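PDB 5DXF: trehalose-6-phosphate phosphatase from Candida albicans, which is a phosphatase whose N-terminal part, the fragment crystallised here, belongs to glycosyltransferase family 20 of the GT-B clan. Local coordinates for residues I203-L208 / L228-P233. Sequence-based numbering, arbitrary orientation.
Sequences IHDYYL and LHVPFP
His229 reaches back from the loop that follows strand 223-227 and meets both Asp205 and His204, at the end of the neighbouring strand 200-204. From CB outward, CB lies against the Asp205 carboxylate, 3.2 Å from OD1, and CG is 3.8 Å from the same oxygen, which sits at the edge of the imidazole, in its plane; ring and carboxylate are nearly perpendicular. With CG anti to its own carbonyl carbon (chi1 -67°), the ring extends toward His204: CD2 passes 3.7 Å from both Asp205 OD1 and His204 CB, and at the tip NE2 shares a hydrogen bond of 3.0 Å with His204 ND1. The two imidazoles meet rim to rim, their planes inclined by 31°. The other ring nitrogen of His204, NE2, is hydrogen-bonded to Asn35 OD1, which probably helps fix the ring's rotation.

Asp205 OD1 also grips the loop backbone, taking a bent hydrogen bond from His229 N (2.7 Å) on its syn side, 28° out of the carboxylate plane, and a weak one from Val230 N. Beyond it, Val230 lays CG2 3.5 Å from CD1 of Tyr206 and CG1 near CE1, while the phenol OH is hydrogen-bonded to Glu153 OE2 on helix 147-160. Polar and apolar contacts thus join the loops at the C-terminal edge of the parallel sheet, the side on which Rossmann-like domains of GT-B proteins face their interdomain cleft.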
# COMPACT_ATOMS: atom_id res chain seq x y z
N ILE A 203 -12.23 -9.99 -0.16
CA ILE A 203 -11.24 -10.10 -1.23
C ILE A 203 -10.54 -8.79 -1.49
O ILE A 203 -11.16 -7.73 -1.46
CB ILE A 203 -11.86 -10.58 -2.54
CG1 ILE A 203 -12.61 -11.89 -2.32
CG2 ILE A 203 -10.77 -10.79 -3.57
CD1 ILE A 203 -14.06 -11.81 -2.74
N HIS A 204 -9.24 -8.84 -1.76
CA HIS A 204 -8.49 -7.62 -1.94
C HIS A 204 -7.82 -7.45 -3.30
O HIS A 204 -7.15 -8.34 -3.79
CB HIS A 204 -7.45 -7.48 -0.84
CG HIS A 204 -7.98 -7.75 0.53
ND1 HIS A 204 -8.07 -6.77 1.49
CD2 HIS A 204 -8.41 -8.88 1.10
CE1 HIS A 204 -8.56 -7.29 2.60
NE2 HIS A 204 -8.78 -8.57 2.39
N ASP A 205 -8.02 -6.28 -3.88
CA ASP A 205 -7.19 -5.71 -4.93
C ASP A 205 -7.40 -6.18 -6.36
O ASP A 205 -8.26 -6.99 -6.65
CB ASP A 205 -5.72 -5.79 -4.55
CG ASP A 205 -5.16 -4.45 -4.15
OD1 ASP A 205 -5.93 -3.49 -4.07
OD2 ASP A 205 -3.94 -4.36 -3.92
N TYR A 206 -6.58 -5.64 -7.25
CA TYR A 206 -6.74 -5.75 -8.69
C TYR A 206 -6.56 -7.14 -9.30
O TYR A 206 -7.03 -7.39 -10.39
CB TYR A 206 -5.89 -4.71 -9.41
CG TYR A 206 -4.45 -4.68 -8.98
CD1 TYR A 206 -4.09 -4.11 -7.78
CD2 TYR A 206 -3.47 -5.22 -9.77
CE1 TYR A 206 -2.77 -4.08 -7.38
CE2 TYR A 206 -2.15 -5.19 -9.39
CZ TYR A 206 -1.81 -4.62 -8.20
OH TYR A 206 -0.49 -4.61 -7.82
N TYR A 207 -5.83 -8.01 -8.62
CA TYR A 207 -5.62 -9.36 -9.14
C TYR A 207 -6.92 -10.16 -9.12
O TYR A 207 -7.06 -11.16 -9.83
CB TYR A 207 -4.55 -10.08 -8.33
CG TYR A 207 -3.12 -9.71 -8.67
CD1 TYR A 207 -2.30 -10.58 -9.38
CD2 TYR A 207 -2.59 -8.48 -8.28
CE1 TYR A 207 -0.99 -10.24 -9.68
CE2 TYR A 207 -1.29 -8.14 -8.58
CZ TYR A 207 -0.49 -9.02 -9.28
OH TYR A 207 0.80 -8.68 -9.58
N LEU A 208 -7.86 -9.72 -8.30
CA LEU A 208 -9.07 -10.49 -8.04
C LEU A 208 -10.35 -9.72 -8.36
O LEU A 208 -11.38 -9.92 -7.72
CB LEU A 208 -9.08 -10.94 -6.58
CG LEU A 208 -7.83 -11.75 -6.20
CD1 LEU A 208 -7.86 -12.17 -4.75
CD2 LEU A 208 -7.70 -12.95 -7.13
N LEU A 228 -10.46 -2.30 -2.41
CA LEU A 228 -9.41 -1.94 -3.35
C LEU A 228 -8.35 -1.11 -2.64
O LEU A 228 -8.63 -0.01 -2.16
CB LEU A 228 -9.98 -1.16 -4.53
CG LEU A 228 -9.06 -1.03 -5.75
CD1 LEU A 228 -8.91 -2.38 -6.43
CD2 LEU A 228 -9.59 0.02 -6.72
N HIS A 229 -7.13 -1.64 -2.55
CA HIS A 229 -6.04 -0.95 -1.86
C HIS A 229 -5.43 0.10 -2.78
O HIS A 229 -4.96 1.15 -2.32
CB HIS A 229 -4.97 -1.93 -1.39
CG HIS A 229 -5.42 -2.87 -0.32
ND1 HIS A 229 -5.12 -2.67 1.01
CD2 HIS A 229 -6.14 -4.01 -0.38
CE1 HIS A 229 -5.64 -3.65 1.72
NE2 HIS A 229 -6.27 -4.48 0.90
N VAL A 230 -5.43 -0.19 -4.07
CA VAL A 230 -4.91 0.73 -5.07
C VAL A 230 -5.96 1.76 -5.47
O VAL A 230 -7.15 1.56 -5.20
CB VAL A 230 -4.43 -0.04 -6.33
CG1 VAL A 230 -3.14 -0.78 -6.02
CG2 VAL A 230 -5.50 -1.00 -6.82
N PRO A 231 -5.57 2.80 -6.18
CA PRO A 231 -6.51 3.82 -6.65
C PRO A 231 -7.45 3.30 -7.72
O PRO A 231 -7.14 2.32 -8.38
CB PRO A 231 -5.60 4.87 -7.25
CG PRO A 231 -4.33 4.72 -6.51
CD PRO A 231 -4.18 3.26 -6.24
N PHE A 232 -8.60 3.93 -7.88
CA PHE A 232 -9.48 3.62 -8.99
C PHE A 232 -9.49 4.77 -9.98
O PHE A 232 -9.63 5.92 -9.61
CB PHE A 232 -10.89 3.28 -8.55
CG PHE A 232 -11.60 2.37 -9.51
CD1 PHE A 232 -11.48 1.01 -9.39
CD2 PHE A 232 -12.37 2.88 -10.53
CE1 PHE A 232 -12.12 0.17 -10.28
CE2 PHE A 232 -13.01 2.06 -11.42
CZ PHE A 232 -12.88 0.70 -11.29
N PRO A 233 -9.31 4.38 -11.32
CA PRO A 233 -9.22 5.51 -12.25
C PRO A 233 -10.54 6.09 -12.71
O PRO A 233 -11.55 5.40 -12.68
CB PRO A 233 -8.47 4.92 -13.43
CG PRO A 233 -9.06 3.58 -13.57
CD PRO A 233 -9.22 3.09 -12.17